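Local coordinates for actin binding protein family protein (Entamoeba histolytica HM-1:IMSS, PDB 6K2F) that probably binds actin monomers and holds them back from polymerizing, here represented by its N-terminal ADF-homology domain, at residues D48-L51 and V52-Y55; G130-A133 and F134-H137; T70-D73 and I74-G77; A103-R106 and T107-G111. All coordinates share one frame; numbering follows the deposited sequence.

Contact 1 of 4, residues D48-L51 and V52-Y55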
loop_
_atom_site.group_PDB
_atom_site.type_symbol
_atom_site.label_atom_id
_atom_site.label_comp_id
_atom_site.label_asym_id
_atom_site.label_seq_id
_atom_site.Cartn_x
_atom_site.Cartn_y
_atom_site.Cartn_z
ATOM N N ASP A 48 3.050 0.985 -7.897
ATOM C CA ASP A 48 2.237 2.061 -7.296
ATOM C C ASP A 48 2.612 3.420 -7.906
ATOM O O ASP A 48 1.762 4.334 -7.892
ATOM C CB ASP A 48 2.347 2.090 -5.772
ATOM C CG ASP A 48 1.635 0.955 -5.042
ATOM O OD1 ASP A 48 1.042 0.037 -5.703
ATOM O OD2 ASP A 48 1.692 0.989 -3.788
ATOM N N LEU A 49 3.832 3.579 -8.429
ATOM C CA LEU A 49 4.217 4.882 -9.024
ATOM C C LEU A 49 3.215 5.249 -10.120
ATOM O O LEU A 49 2.908 6.444 -10.272
ATOM C CB LEU A 49 5.649 4.825 -9.563
ATOM C CG LEU A 49 6.735 4.955 -8.495
ATOM C CD1 LEU A 49 8.093 4.569 -9.058
ATOM C CD2 LEU A 49 6.755 6.369 -7.934
ATOM N N ASP A 50 2.718 4.262 -10.865
ATOM C CA ASP A 50 1.814 4.546 -12.003
ATOM C C ASP A 50 0.437 4.996 -11.489
ATOM O O ASP A 50 -0.304 5.651 -12.276
ATOM C CB ASP A 50 1.739 3.348 -12.938
ATOM C CG ASP A 50 2.976 3.204 -13.806
ATOM O OD1 ASP A 50 3.676 4.216 -14.004
ATOM O OD2 ASP A 50 3.221 2.081 -14.304
ATOM N N LEU A 51 0.068 4.677 -10.247
ATOM C CA LEU A 51 -1.265 5.092 -9.707
ATOM C C LEU A 51 -1.370 6.615 -9.642
ATOM O O LEU A 51 -2.491 7.135 -9.725
ATOM C CB LEU A 51 -1.476 4.487 -8.318
ATOM C CG LEU A 51 -1.564 2.967 -8.288
ATOM C CD1 LEU A 51 -1.647 2.477 -6.850
ATOM C CD2 LEU A 51 -2.755 2.474 -9.105
ATOM N N VAL A 52 -0.253 7.320 -9.512
ATOM C CA VAL A 52 -0.248 8.804 -9.438
ATOM C C VAL A 52 -0.969 9.374 -10.660
ATOM O O VAL A 52 -1.681 10.400 -10.521
ATOM C CB VAL A 52 1.187 9.336 -9.347
ATOM C CG1 VAL A 52 1.244 10.840 -9.632
ATOM C CG2 VAL A 52 1.772 8.994 -7.993
ATOM N N LEU A 53 -0.783 8.757 -11.823
ATOM C CA LEU A 53 -1.309 9.299 -13.101
ATOM C C LEU A 53 -2.840 9.379 -13.072
ATOM O O LEU A 53 -3.401 10.177 -13.872
ATOM C CB LEU A 53 -0.805 8.412 -14.237
ATOM C CG LEU A 53 0.708 8.302 -14.374
ATOM C CD1 LEU A 53 1.078 7.361 -15.512
ATOM C CD2 LEU A 53 1.319 9.664 -14.596
ATOM N N LYS A 54 -3.494 8.562 -12.245
ATOM C CA LYS A 54 -4.970 8.532 -12.107
ATOM C C LYS A 54 -5.477 9.729 -11.282
ATOM O O LYS A 54 -6.679 10.024 -11.350
ATOM C CB LYS A 54 -5.411 7.266 -11.368
ATOM C CG LYS A 54 -5.203 5.938 -12.082
ATOM C CD LYS A 54 -5.896 4.795 -11.342
ATOM C CE LYS A 54 -6.226 3.593 -12.204
ATOM N NZ LYS A 54 -5.020 2.787 -12.508
ATOM N N TYR A 55 -4.609 10.379 -10.506
ATOM C CA TYR A 55 -4.993 11.441 -9.552
ATOM C C TYR A 55 -4.656 12.834 -10.066
ATOM O O TYR A 55 -5.330 13.770 -9.662
ATOM C CB TYR A 55 -4.267 11.193 -8.235
ATOM C CG TYR A 55 -4.866 10.047 -7.462
ATOM C CD1 TYR A 55 -4.504 8.736 -7.714
ATOM C CD2 TYR A 55 -5.835 10.263 -6.504
ATOM C CE1 TYR A 55 -5.080 7.676 -7.031
ATOM C CE2 TYR A 55 -6.398 9.216 -5.786
ATOM C CZ TYR A 55 -6.008 7.914 -6.037
ATOM O OH TYR A 55 -6.588 6.894 -5.334
#

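Contact 2 of 4, residues G130-A133 and F134-H137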
loop_
_atom_site.group_PDB
_atom_site.type_symbol
_atom_site.label_atom_id
_atom_site.label_comp_id
_atom_site.label_asym_id
_atom_site.label_seq_id
_atom_site.Cartn_x
_atom_site.Cartn_y
_atom_site.Cartn_z
ATOM N N GLY A 130 8.610 8.148 -15.415
ATOM C CA GLY A 130 9.038 9.496 -15.031
ATOM C C GLY A 130 10.024 9.445 -13.875
ATOM O O GLY A 130 11.015 10.216 -13.869
ATOM N N TYR A 131 9.806 8.528 -12.936
ATOM C CA TYR A 131 10.699 8.377 -11.761
ATOM C C TYR A 131 12.076 7.896 -12.220
ATOM O O TYR A 131 13.113 8.412 -11.755
ATOM C CB TYR A 131 10.083 7.398 -10.761
ATOM C CG TYR A 131 10.862 7.277 -9.481
ATOM C CD1 TYR A 131 11.123 8.398 -8.715
ATOM C CD2 TYR A 131 11.386 6.065 -9.077
ATOM C CE1 TYR A 131 11.869 8.308 -7.552
ATOM C CE2 TYR A 131 12.126 5.957 -7.911
ATOM C CZ TYR A 131 12.372 7.083 -7.152
ATOM O OH TYR A 131 13.080 6.980 -5.993
ATOM N N GLU A 132 12.099 6.888 -13.091
ATOM C CA GLU A 132 13.382 6.337 -13.610
ATOM C C GLU A 132 14.129 7.450 -14.359
ATOM O O GLU A 132 15.339 7.565 -14.189
ATOM C CB GLU A 132 13.099 5.100 -14.453
ATOM C CG GLU A 132 12.569 3.927 -13.630
ATOM C CD GLU A 132 13.517 3.341 -12.586
ATOM O OE1 GLU A 132 14.738 3.612 -12.667
ATOM O OE2 GLU A 132 13.035 2.604 -11.687
ATOM N N ALA A 133 13.418 8.289 -15.112
ATOM C CA ALA A 133 14.035 9.406 -15.865
ATOM C C ALA A 133 14.628 10.419 -14.887
ATOM O O ALA A 133 15.736 10.911 -15.144
ATOM C CB ALA A 133 13.021 10.051 -16.779
ATOM N N PHE A 134 13.908 10.719 -13.810
ATOM C CA PHE A 134 14.398 11.637 -12.747
ATOM C C PHE A 134 15.697 11.075 -12.164
ATOM O O PHE A 134 16.684 11.833 -12.021
ATOM C CB PHE A 134 13.366 11.832 -11.637
ATOM C CG PHE A 134 13.940 12.504 -10.411
ATOM C CD1 PHE A 134 14.110 13.880 -10.360
ATOM C CD2 PHE A 134 14.369 11.759 -9.332
ATOM C CE1 PHE A 134 14.651 14.486 -9.238
ATOM C CE2 PHE A 134 14.929 12.361 -8.211
ATOM C CZ PHE A 134 15.061 13.727 -8.164
ATOM N N LEU A 135 15.718 9.777 -11.843
ATOM C CA LEU A 135 16.890 9.163 -11.165
ATOM C C LEU A 135 18.113 9.243 -12.072
ATOM O O LEU A 135 19.228 9.437 -11.562
ATOM C CB LEU A 135 16.573 7.714 -10.781
ATOM C CG LEU A 135 15.601 7.538 -9.623
ATOM C CD1 LEU A 135 15.380 6.064 -9.358
ATOM C CD2 LEU A 135 16.100 8.243 -8.371
ATOM N N ARG A 136 17.920 9.104 -13.380
ATOM C CA ARG A 136 19.056 9.059 -14.338
ATOM C C ARG A 136 19.785 10.418 -14.341
ATOM O O ARG A 136 20.969 10.414 -14.695
ATOM C CB ARG A 136 18.528 8.532 -15.681
ATOM C CG ARG A 136 18.326 7.023 -15.670
ATOM C CD ARG A 136 17.593 6.402 -16.845
ATOM N NE ARG A 136 17.403 7.352 -17.932
ATOM C CZ ARG A 136 16.247 7.624 -18.542
ATOM N NH1 ARG A 136 15.131 6.991 -18.206
ATOM N NH2 ARG A 136 16.217 8.533 -19.503
ATOM N N HIS A 137 19.157 11.515 -13.883
ATOM C CA HIS A 137 19.698 12.899 -13.968
ATOM C C HIS A 137 19.772 13.603 -12.603
ATOM O O HIS A 137 20.112 14.814 -12.585
ATOM C CB HIS A 137 18.848 13.720 -14.943
ATOM C CG HIS A 137 18.789 13.124 -16.307
ATOM N ND1 HIS A 137 17.677 12.438 -16.756
ATOM C CD2 HIS A 137 19.695 13.092 -17.313
ATOM C CE1 HIS A 137 17.892 12.018 -17.987
ATOM N NE2 HIS A 137 19.124 12.408 -18.354
#

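Contact 3 of 4, residues T70-D73 and I74-G77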
loop_
_atom_site.group_PDB
_atom_site.type_symbol
_atom_site.label_atom_id
_atom_site.label_comp_id
_atom_site.label_asym_id
_atom_site.label_seq_id
_atom_site.Cartn_x
_atom_site.Cartn_y
_atom_site.Cartn_z
ATOM N N THR A 70 11.967 2.653 1.859
ATOM C CA THR A 70 13.135 2.877 2.736
ATOM C C THR A 70 12.621 3.408 4.074
ATOM O O THR A 70 11.869 4.380 4.076
ATOM C CB THR A 70 14.161 3.793 2.060
ATOM O OG1 THR A 70 14.647 3.072 0.926
ATOM C CG2 THR A 70 15.315 4.148 2.970
ATOM N N ARG A 71 12.992 2.753 5.157
ATOM C CA ARG A 71 12.605 3.231 6.509
ATOM C C ARG A 71 13.427 4.478 6.863
ATOM O O ARG A 71 14.556 4.640 6.363
ATOM C CB ARG A 71 12.730 2.102 7.534
ATOM C CG ARG A 71 11.705 0.987 7.359
ATOM C CD ARG A 71 10.281 1.366 7.724
ATOM N NE ARG A 71 10.139 1.659 9.144
ATOM C CZ ARG A 71 9.908 0.756 10.095
ATOM N NH1 ARG A 71 9.785 -0.527 9.794
ATOM N NH2 ARG A 71 9.792 1.147 11.355
ATOM N N ASP A 72 12.841 5.339 7.692
ATOM C CA ASP A 72 13.470 6.552 8.274
ATOM C C ASP A 72 13.628 6.328 9.779
ATOM O O ASP A 72 12.607 6.392 10.501
ATOM C CB ASP A 72 12.629 7.793 7.973
ATOM C CG ASP A 72 13.242 9.088 8.472
ATOM O OD1 ASP A 72 14.375 9.038 9.004
ATOM O OD2 ASP A 72 12.578 10.131 8.313
ATOM N N ASP A 73 14.850 6.062 10.224
ATOM C CA ASP A 73 15.126 5.750 11.656
ATOM C C ASP A 73 14.719 6.937 12.534
ATOM O O ASP A 73 14.234 6.702 13.661
ATOM C CB ASP A 73 16.581 5.333 11.872
ATOM C CG ASP A 73 16.901 3.960 11.299
ATOM O OD1 ASP A 73 16.080 3.030 11.481
ATOM O OD2 ASP A 73 17.961 3.831 10.667
ATOM N N ILE A 74 14.855 8.157 12.013
ATOM C CA ILE A 74 14.640 9.417 12.783
ATOM C C ILE A 74 13.184 9.490 13.257
ATOM O O ILE A 74 12.972 9.958 14.377
ATOM C CB ILE A 74 15.084 10.642 11.954
ATOM C CG1 ILE A 74 16.601 10.588 11.728
ATOM C CG2 ILE A 74 14.637 11.941 12.610
ATOM C CD1 ILE A 74 17.170 11.668 10.839
ATOM N N THR A 75 12.223 9.044 12.447
ATOM C CA THR A 75 10.769 9.164 12.717
ATOM C C THR A 75 10.149 7.780 12.930
ATOM O O THR A 75 8.901 7.719 13.131
ATOM C CB THR A 75 10.048 9.843 11.550
ATOM O OG1 THR A 75 10.106 8.955 10.429
ATOM C CG2 THR A 75 10.654 11.184 11.198
ATOM N N ASN A 76 10.944 6.709 12.779
ATOM C CA ASN A 76 10.450 5.315 12.972
ATOM C C ASN A 76 9.374 5.067 11.921
ATOM O O ASN A 76 8.472 4.246 12.141
ATOM C CB ASN A 76 9.921 5.090 14.391
ATOM C CG ASN A 76 9.707 3.638 14.740
ATOM O OD1 ASN A 76 8.828 3.309 15.546
ATOM N ND2 ASN A 76 10.537 2.780 14.183
ATOM N N GLY A 77 9.503 5.777 10.810
ATOM C CA GLY A 77 8.568 5.698 9.686
ATOM C C GLY A 77 9.321 5.397 8.404
ATOM O O GLY A 77 10.160 4.508 8.424
HETATM O O HOH W 1 9.807 9.973 8.100
#

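Contact 4 of 4, residues A103-R106 and T107-G111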
loop_
_atom_site.group_PDB
_atom_site.type_symbol
_atom_site.label_atom_id
_atom_site.label_comp_id
_atom_site.label_asym_id
_atom_site.label_seq_id
_atom_site.Cartn_x
_atom_site.Cartn_y
_atom_site.Cartn_z
ATOM N N ALA A 103 8.691 24.004 -0.199
ATOM C CA ALA A 103 9.682 23.964 0.903
ATOM C C ALA A 103 8.965 23.731 2.234
ATOM O O ALA A 103 9.619 23.276 3.190
ATOM C CB ALA A 103 10.502 25.230 0.939
ATOM N N ARG A 104 7.661 24.020 2.299
ATOM C CA ARG A 104 6.910 23.914 3.573
ATOM C C ARG A 104 6.855 22.438 3.995
ATOM O O ARG A 104 6.770 22.197 5.196
ATOM C CB ARG A 104 5.509 24.522 3.449
ATOM C CG ARG A 104 4.999 25.100 4.761
ATOM C CD ARG A 104 5.663 26.424 5.110
ATOM N NE ARG A 104 5.381 27.418 4.083
ATOM C CZ ARG A 104 6.260 27.924 3.221
ATOM N NH1 ARG A 104 7.529 27.551 3.254
ATOM N NH2 ARG A 104 5.872 28.813 2.323
ATOM N N PHE A 105 6.921 21.466 3.077
ATOM C CA PHE A 105 6.804 20.031 3.451
ATOM C C PHE A 105 7.996 19.637 4.329
ATOM O O PHE A 105 7.769 19.083 5.415
ATOM C CB PHE A 105 6.639 19.137 2.221
ATOM C CG PHE A 105 5.287 19.305 1.568
ATOM C CD1 PHE A 105 4.175 18.646 2.060
ATOM C CD2 PHE A 105 5.120 20.145 0.478
ATOM C CE1 PHE A 105 2.925 18.819 1.487
ATOM C CE2 PHE A 105 3.867 20.311 -0.097
ATOM C CZ PHE A 105 2.776 19.651 0.401
ATOM N N ARG A 106 9.226 19.911 3.896
ATOM C CA ARG A 106 10.424 19.468 4.655
ATOM C C ARG A 106 10.466 20.231 5.978
ATOM O O ARG A 106 10.815 19.636 6.997
ATOM C CB ARG A 106 11.702 19.627 3.825
ATOM C CG ARG A 106 12.353 21.001 3.880
ATOM C CD ARG A 106 13.660 21.003 3.107
ATOM N NE ARG A 106 13.392 21.129 1.680
ATOM C CZ ARG A 106 13.150 22.277 1.054
ATOM N NH1 ARG A 106 13.149 23.419 1.725
ATOM N NH2 ARG A 106 12.901 22.278 -0.246
ATOM N N THR A 107 10.106 21.520 5.963
ATOM C CA THR A 107 10.185 22.382 7.161
ATOM C C THR A 107 9.174 21.878 8.199
ATOM O O THR A 107 9.486 21.903 9.402
ATOM C CB THR A 107 10.068 23.860 6.770
ATOM O OG1 THR A 107 8.800 24.051 6.158
ATOM C CG2 THR A 107 11.156 24.300 5.816
ATOM N N THR A 108 8.020 21.397 7.755
ATOM C CA THR A 108 6.899 21.005 8.638
ATOM C C THR A 108 7.065 19.558 9.095
ATOM O O THR A 108 6.856 19.286 10.309
ATOM C CB THR A 108 5.551 21.197 7.942
ATOM O OG1 THR A 108 5.485 22.571 7.540
ATOM C CG2 THR A 108 4.399 20.841 8.850
ATOM N N LEU A 109 7.392 18.667 8.162
ATOM C CA LEU A 109 7.344 17.212 8.434
ATOM C C LEU A 109 8.707 16.721 8.921
ATOM O O LEU A 109 8.729 15.711 9.629
ATOM C CB LEU A 109 6.860 16.487 7.184
ATOM C CG LEU A 109 5.452 16.911 6.749
ATOM C CD1 LEU A 109 5.021 16.196 5.502
ATOM C CD2 LEU A 109 4.453 16.691 7.888
ATOM N N GLY A 110 9.784 17.429 8.587
ATOM C CA GLY A 110 11.148 17.098 9.046
ATOM C C GLY A 110 12.083 16.918 7.872
ATOM O O GLY A 110 11.636 16.421 6.821
ATOM N N GLY A 111 13.339 17.334 8.033
ATOM C CA GLY A 111 14.359 17.300 6.968
ATOM C C GLY A 111 14.734 15.881 6.551
ATOM O O GLY A 111 15.252 15.749 5.435
#

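Contact 1 of 4, residues D48-L51 and V52-Y55
L51 O is met by K54 N and by the edge of the Y55 ring. K54 N donates to L51 O at 3.1 Å, from well above the carbonyl plane. The Y55 ring brings an edge to the same oxygen, with CD1 3.3 Å from L51 O and the oxygen near the ring plane. One residue back, L53 N bonds to D50 O at 3.2 Å, and the L53 side chain lies against that oxygen through CB and CG. V52 N reaches L49 O only weakly, at 3.4 Å. All these bonds span three residues. The i to i+3 bonding is that of a 3-10 helix, on the way from helix 45-49 to strand 62-68 of the ADF-homology fold. K54 CB and CG lie beside L51 O. The K54 side chain crosses that of L51 at a slant, and its last bend (chi4 75°) leaves K54 NZ 4.1 Å from L51 CD2, a loose approach. V52 has CG1 anti to the backbone N (chi1 165°), which places CG2 beside that N and 3.6 Å from L49 O. V52 also packs on I64, F66 and F23 of the central sheet. Outside the turn, Y55 OH is hydrogen-bonded to E39, and its ring meets F23 edge-to-face. D48 is held by a salt bridge to R22 and a hydrogen bond to T42, while D50 OD1 accepts from K128 N.

Contact 2 of 4, residues G130-A133 and F134-H137
Y131 has CG anti to the backbone N (chi1 -175°), whereas L135 has CG beside its own N and anti to the carbonyl carbon (chi1 -72°). These two settings bring L135 over one face of the Y131 ring, one helical turn on. L135 CG sits 4.2 Å from the Y131 ring centroid, 15° off the normal, as a CH-pi contact. The methyl groups lean toward the hydroxyl side of the ring. L135 CD1 is 3.6 Å from Y131 CE2, and L135 CD2 lies near Y131 CZ and OH. Beneath them L135 N bonds to Y131 O at 2.9 Å, an ordinary alpha-helical bond. R136 folds back along the helix by a bend at chi3. R136 CG lies 3.4 Å from E132 O. The guanidinium turns one face to A133, and R136 NH1 comes within 3.5 Å of A133 CA. H137 ND1 donates to A133 O at 2.9 Å, tilted from the carbonyl plane. The imidazole N-H takes the acceptor that H137's own backbone N-H would use in a regular alpha helix; that N-H bonds to F134 O instead. The F134 ring packs on strand 114-120, edge-to-face with Y116 and against I118. Y131 also packs on Y116 and I118. These are the last turns of helix 127-137, the C-terminal helix that lies against strand 114-120 in the ADF-homology fold.

Contact 3 of 4, residues T70-D73 and I74-G77
D72 reaches across the turn to I74 and T75. Its CB lies 3.7 Å from T75 OG1. CG is anti to the backbone N (chi1 -177°), which carries the carboxylate over the start of the loop. OD1 accepts from I74 N at 3.2 Å, met from above the carboxylate plane, and I74 CB stands beside the same oxygen. OD2 turns to T75, with CG2 3.6 Å away. A water links OD2 to T75 OG1 and lies 2.6 Å from the latter. OD2 also has a hydrogen bond to S112, and T75 OG1 one to N16, so the turn is tied to the rest of the domain. The backbone is a tight hairpin between strands 71-72 and 77-85, closed by a G1 beta bulge in which N76 and G77 both face D72. G77 N donates to D72 O at 3.2 Å, and D72 N to G77 O at 2.9 Å in a nearly straight bond (171°). N76, with positive phi, adds a weak bond to D72 O. G77 O has a second donor. R71 bends at chi2 and chi3, and NE reaches G77 O at 2.9 Å. The oxygen lies in the guanidinium plane, and R71 NE and D72 N come from opposite faces of the carbonyl. R71 NH2 makes a weak bond to N76 O. R71 also packs on M96 of the second subunit.

Contact 4 of 4, residues A103-R106 and T107-G111
T107 and R106 lie side by side in sequence, and each presses on the other's segment. T107 has OG1 between its backbone N and carbonyl carbon (chi1 61°). T107 OG1 therefore lies 2.9 Å from R104 O and 3.2 Å from A103 O, back in the preceding turn. T107 CG2 lies 3.2 Å from A103 O and 4.0 Å from R106 CG. R106 O accepts from G110 N at 2.9 Å, the donor above the carbonyl plane. This bond closes helix 103-109, and G110 leaves it with positive phi on the way to strand 114-120 of the ADF-homology fold. The R106 side chain runs the other way, to a salt bridge with E117. R104 O is gripped twice by T108. T108 OG1 donates to R104 O at 2.7 Å and T108 N at 3.0 Å, from opposite faces of the carbonyl. F105 takes L109 CD1 at its ring edge, 4.3 Å from F105 CD1. Both residues also pack on L4 and F114, and the F105 ring meets Y63 edge-to-face. The R104 side chain packs on L4 of strand 3-4, and its NE donates to I2 O just before that strand.

All four contacts are local and set round the central sheet of one ADF-homology domain. Contacts 2 and 4 are helical, contact 1 spans the later part of a helix and the turn that follows, and contact 3 is a hairpin. Contacts 1 and 2 touch each other. L49 CD1 packs on Y131 CD2 at 3.6 Å, although the two centres are about 16 Å apart. Contact 4 is on the opposite side of the chain's centre from contact 1, about 23 Å away between centres. Contact 3 is closer to contact 4, about 15 Å between centres and about 5 Å between nearest atoms. S112, just after contact 4, bridges to contact 3. Strand 114-120 receives side chains from both contacts 2 and 4.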